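Local coordinates for putative Vgr protein (Escherichia coli, PDB 3WIT), which probably forms part of the type VI secretion system spike as a VgrG protein, whose C-terminal region, the piece described here, trimerises into a triple-stranded beta-helix, at residues E29-V34 with K38-P43; T54-R57 with G62-I65. All coordinates share one frame; numbering follows the deposited sequence.

Contact 1 (E29-V34 with K38-P43); sequences EIMLAV and KIALTP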
loop_
_atom_site.group_PDB
_atom_site.type_symbol
_atom_site.label_atom_id
_atom_site.label_comp_id
_atom_site.label_asym_id
_atom_site.label_seq_id
_atom_site.Cartn_x
_atom_site.Cartn_y
_atom_site.Cartn_z
ATOM N N GLU A 29 2.119 0.409 17.420
ATOM C CA GLU A 29 2.096 1.146 16.172
ATOM C C GLU A 29 3.384 0.869 15.441
ATOM O O GLU A 29 4.411 0.682 16.098
ATOM C CB GLU A 29 2.006 2.626 16.505
ATOM C CG GLU A 29 1.997 3.537 15.311
ATOM C CD GLU A 29 1.613 4.963 15.700
ATOM O OE1 GLU A 29 1.493 5.829 14.792
ATOM O OE2 GLU A 29 1.430 5.203 16.922
ATOM N N ILE A 30 3.325 0.822 14.114
ATOM C CA ILE A 30 4.543 0.850 13.290
ATOM C C ILE A 30 4.375 2.075 12.403
ATOM O O ILE A 30 3.284 2.288 11.847
ATOM C CB ILE A 30 4.631 -0.387 12.399
ATOM C CG1 ILE A 30 4.967 -1.603 13.233
ATOM C CG2 ILE A 30 5.706 -0.185 11.284
ATOM C CD1 ILE A 30 4.717 -2.931 12.516
HETATM N N MSE A 31 5.408 2.908 12.298
HETATM C CA MSE A 31 5.332 4.098 11.442
HETATM C C MSE A 31 6.560 4.205 10.535
HETATM O O MSE A 31 7.692 4.065 11.003
HETATM C CB MSE A 31 5.231 5.354 12.318
HETATM C CG MSE A 31 5.530 6.650 11.600
HETATM SE SE MSE A 31 3.987 7.171 10.565
HETATM C CE MSE A 31 2.975 7.974 12.014
ATOM N N LEU A 32 6.341 4.472 9.252
ATOM C CA LEU A 32 7.438 4.763 8.328
ATOM C C LEU A 32 7.104 6.124 7.734
ATOM O O LEU A 32 6.055 6.287 7.131
ATOM C CB LEU A 32 7.463 3.756 7.198
ATOM C CG LEU A 32 7.608 2.292 7.593
ATOM C CD1 LEU A 32 7.551 1.397 6.351
ATOM C CD2 LEU A 32 8.930 2.177 8.296
ATOM N N ALA A 33 7.982 7.095 7.892
ATOM C CA ALA A 33 7.707 8.435 7.404
ATOM C C ALA A 33 8.951 9.097 6.792
ATOM O O ALA A 33 10.053 9.048 7.354
ATOM C CB ALA A 33 7.151 9.285 8.542
ATOM N N VAL A 34 8.764 9.710 5.628
ATOM C CA VAL A 34 9.762 10.567 5.049
ATOM C C VAL A 34 9.009 11.859 4.688
ATOM O O VAL A 34 8.093 11.826 3.862
ATOM C CB VAL A 34 10.365 9.909 3.772
ATOM C CG1 VAL A 34 11.330 10.855 3.126
ATOM C CG2 VAL A 34 11.089 8.589 4.119
ATOM N N LYS A 38 3.877 8.873 4.410
ATOM C CA LYS A 38 3.799 8.054 5.626
ATOM C C LYS A 38 3.042 6.783 5.379
ATOM O O LYS A 38 2.059 6.776 4.631
ATOM C CB LYS A 38 3.064 8.813 6.736
ATOM C CG LYS A 38 3.679 10.111 7.156
ATOM C CD LYS A 38 2.934 10.637 8.383
ATOM C CE LYS A 38 3.648 11.814 9.016
ATOM N NZ LYS A 38 3.770 12.972 8.088
ATOM N N ILE A 39 3.501 5.704 6.013
ATOM C CA ILE A 39 2.732 4.477 6.151
ATOM C C ILE A 39 2.647 4.177 7.654
ATOM O O ILE A 39 3.679 4.167 8.354
ATOM C CB ILE A 39 3.381 3.284 5.439
ATOM C CG1 ILE A 39 3.374 3.481 3.930
ATOM C CG2 ILE A 39 2.604 1.994 5.758
ATOM C CD1 ILE A 39 4.206 2.423 3.159
ATOM N N ALA A 40 1.432 3.991 8.171
ATOM C CA ALA A 40 1.244 3.675 9.597
ATOM C C ALA A 40 0.390 2.433 9.754
ATOM O O ALA A 40 -0.601 2.259 9.036
ATOM C CB ALA A 40 0.582 4.836 10.324
ATOM N N LEU A 41 0.775 1.567 10.686
ATOM C CA LEU A 41 -0.038 0.406 11.017
ATOM C C LEU A 41 -0.412 0.489 12.482
ATOM O O LEU A 41 0.450 0.750 13.345
ATOM C CB LEU A 41 0.737 -0.897 10.755
ATOM C CG LEU A 41 1.258 -1.212 9.350
ATOM C CD1 LEU A 41 2.634 -0.630 9.111
ATOM C CD2 LEU A 41 1.303 -2.743 9.198
ATOM N N THR A 42 -1.695 0.267 12.781
ATOM C CA THR A 42 -2.167 0.272 14.155
ATOM C C THR A 42 -3.179 -0.880 14.300
ATOM O O THR A 42 -3.506 -1.539 13.321
ATOM C CB THR A 42 -2.877 1.601 14.473
ATOM O OG1 THR A 42 -3.940 1.818 13.525
ATOM C CG2 THR A 42 -1.891 2.773 14.434
ATOM N N PRO A 43 -3.705 -1.099 15.500
ATOM C CA PRO A 43 -4.713 -2.155 15.553
ATOM C C PRO A 43 -5.968 -1.811 14.719
ATOM O O PRO A 43 -6.737 -2.707 14.410
ATOM C CB PRO A 43 -5.032 -2.217 17.026
ATOM C CG PRO A 43 -3.791 -1.773 17.684
ATOM C CD PRO A 43 -3.368 -0.627 16.851
#
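With chi1 at -59° and chi2 at 88°, Leu41 turns CD1 toward the neighbouring strand, where it comes to rest 3.8 Å from CG2 of Ile30; that methyl points to meet it because the chi1 of Ile30, -73°, sets CG2 opposite the backbone N. The two side chains run side by side on the face they share with Leu32 and Ile39, whose CB atoms face each other less closely. On the other face selenomethionine Met31 is folded at chi2 and chi3, which turns SE toward the partner strand, 4.1 Å from CB of Ala40. Next along, CB of Ala33 touches Lys38 CG at 3.8 Å, while the lysine's amino end leads off elsewhere. At the far end the extended chain of Glu29 passes CG2 of Thr42 with its CG.

Between these two layers of side chains the two strands run almost exactly antiparallel. Ile30 and Leu41 form one hydrogen-bonded pair, with Ile30 N to Leu41 O at 3.0 Å, and Leu32 and Ile39 form the next, with Leu32 N to Ile39 O at 2.8 Å; each pair is closed by the reciprocal bond. The same carbonyls also receive CA-H...O contacts, as from Lys38 CA to Leu32 O at 3.2 Å.

The hairpin lies inside the antiparallel sheet, as its second and third strands, between strand 2-8 beyond 29-34 and strand 45-50 beyond 38-42. Its buried aliphatic face packs into the trimer: Ile39 meets Ile39 of the second subunit, and Leu32 lies on Ile30 of the third.

Contact 2 (T54-R57 with G62-I65); sequences TVIR and GITI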
loop_
_atom_site.group_PDB
_atom_site.type_symbol
_atom_site.label_atom_id
_atom_site.label_comp_id
_atom_site.label_asym_id
_atom_site.label_seq_id
_atom_site.Cartn_x
_atom_site.Cartn_y
_atom_site.Cartn_z
ATOM N N THR A 54 -3.742 12.872 -0.503
ATOM C CA THR A 54 -3.622 11.567 -1.151
ATOM C C THR A 54 -3.587 10.535 -0.046
ATOM O O THR A 54 -2.648 10.540 0.773
ATOM C CB THR A 54 -2.315 11.489 -1.937
ATOM O OG1 THR A 54 -2.315 12.496 -2.967
ATOM C CG2 THR A 54 -2.120 10.084 -2.544
ATOM N N VAL A 55 -4.593 9.661 0.018
ATOM C CA VAL A 55 -4.661 8.689 1.128
ATOM C C VAL A 55 -5.262 7.357 0.729
ATOM O O VAL A 55 -6.305 7.320 0.081
ATOM C CB VAL A 55 -5.572 9.185 2.280
ATOM C CG1 VAL A 55 -5.547 8.183 3.424
ATOM C CG2 VAL A 55 -5.182 10.560 2.782
ATOM N N ILE A 56 -4.613 6.261 1.103
ATOM C CA ILE A 56 -5.259 4.956 1.075
ATOM C C ILE A 56 -5.374 4.473 2.510
ATOM O O ILE A 56 -4.370 4.369 3.219
ATOM C CB ILE A 56 -4.464 3.944 0.258
ATOM C CG1 ILE A 56 -4.396 4.410 -1.194
ATOM C CG2 ILE A 56 -5.101 2.538 0.362
ATOM C CD1 ILE A 56 -3.498 3.578 -2.058
ATOM N N ARG A 57 -6.598 4.216 2.949
ATOM C CA ARG A 57 -6.821 3.695 4.285
ATOM C C ARG A 57 -7.478 2.316 4.215
ATOM O O ARG A 57 -8.461 2.112 3.493
ATOM C CB ARG A 57 -7.713 4.649 5.067
ATOM C CG ARG A 57 -8.232 4.006 6.323
ATOM C CD ARG A 57 -7.455 4.437 7.542
ATOM N NE ARG A 57 -8.345 5.115 8.481
ATOM C CZ ARG A 57 -8.931 6.287 8.241
ATOM N NH1 ARG A 57 -8.717 6.922 7.087
ATOM N NH2 ARG A 57 -9.737 6.827 9.157
ATOM N N GLY A 62 -13.250 -2.047 5.346
ATOM C CA GLY A 62 -13.063 -1.759 3.928
ATOM C C GLY A 62 -11.884 -0.876 3.622
ATOM O O GLY A 62 -10.925 -0.806 4.386
ATOM N N ILE A 63 -11.943 -0.205 2.480
ATOM C CA ILE A 63 -10.783 0.510 1.975
ATOM C C ILE A 63 -11.296 1.820 1.421
ATOM O O ILE A 63 -12.339 1.848 0.738
ATOM C CB ILE A 63 -10.108 -0.289 0.812
ATOM C CG1 ILE A 63 -9.569 -1.620 1.317
ATOM C CG2 ILE A 63 -8.978 0.506 0.165
ATOM C CD1 ILE A 63 -8.960 -2.520 0.230
ATOM N N THR A 64 -10.589 2.908 1.713
ATOM C CA THR A 64 -10.878 4.173 1.035
ATOM C C THR A 64 -9.616 4.598 0.308
ATOM O O THR A 64 -8.501 4.433 0.821
ATOM C CB THR A 64 -11.444 5.297 1.995
ATOM O OG1 THR A 64 -10.456 5.670 2.950
ATOM C CG2 THR A 64 -12.680 4.836 2.742
ATOM N N ILE A 65 -9.782 5.048 -0.933
ATOM C CA ILE A 65 -8.670 5.515 -1.767
ATOM C C ILE A 65 -9.102 6.899 -2.234
ATOM O O ILE A 65 -10.191 7.021 -2.776
ATOM C CB ILE A 65 -8.482 4.613 -3.008
ATOM C CG1 ILE A 65 -8.112 3.196 -2.573
ATOM C CG2 ILE A 65 -7.408 5.187 -3.972
ATOM C CD1 ILE A 65 -8.103 2.175 -3.679
HETATM O O HOH W 1 -8.714 7.601 1.678
#
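Ile56 packs beside Ile65 on the buried face of the hairpin, both side chains pointing the same way. Starting at its root, CB of Ile56 lies 4.1 Å from the carbonyl O of Thr64. One branch, CG2, stays near that same oxygen at 3.9 Å and reaches toward CG2 of Ile63 at 4.4 Å. The other branch begins with CG1, which lies alongside CG1 of Ile65 at 4.1 Å and almost as near to that residue's CG2. A chi1 of -63° puts CG1 opposite the carbonyl carbon, and from there the chain runs on, extended, to CD1, which projects beyond these contacts with the facing strand. Ile63 of the third subunit packs against both Ile56 and Ile65, so this aliphatic face belongs to the interior of the trimer.

The arrangement is that of an antiparallel beta hairpin in the triple-stranded beta-helix of the VgrG C-terminal region, which three chains build together. Strand 62-66 is an outermost strand within its own chain, yet its residues Gly62 to Ile65 pair in parallel with a strand of the second subunit, continuing the sheet across the interface.

Arg57 and Thr64 make the hydrogen-bonded pair, with Arg57 N to Thr64 O at 2.9 Å and Thr64 N to Arg57 O returning the bond. Their side chains occupy the exposed face: CB of Arg57 lies 3.6 Å from OG1 of Thr64, whereas the guanidinium end, carried by a chain bent at chi2 and chi3, leads away. A water spans the two strands on this side, donating to Val55 O and also hydrogen-bonded to Thr64 OG1 at 2.9 Å.

Contacts 1 and 2 are two hairpins of the same antiparallel sheet, with centres 14 Å apart and nearest atoms about 7 Å apart, so they do not touch. They follow in series along the chain: strands 28-34 and 37-42 come first, strand 45-50 then lies between the two hairpins in the sheet, and strands 54-59 and 62-66 come after it. Strand order in the sheet follows sequence order, so the chain advances by one hairpin after another. Both contacts meet the second and the third subunits through buried aliphatic side chains, which makes each hairpin a share of the common interior and is consistent with a rod-like, trimeric beta-helix in the secretion spike.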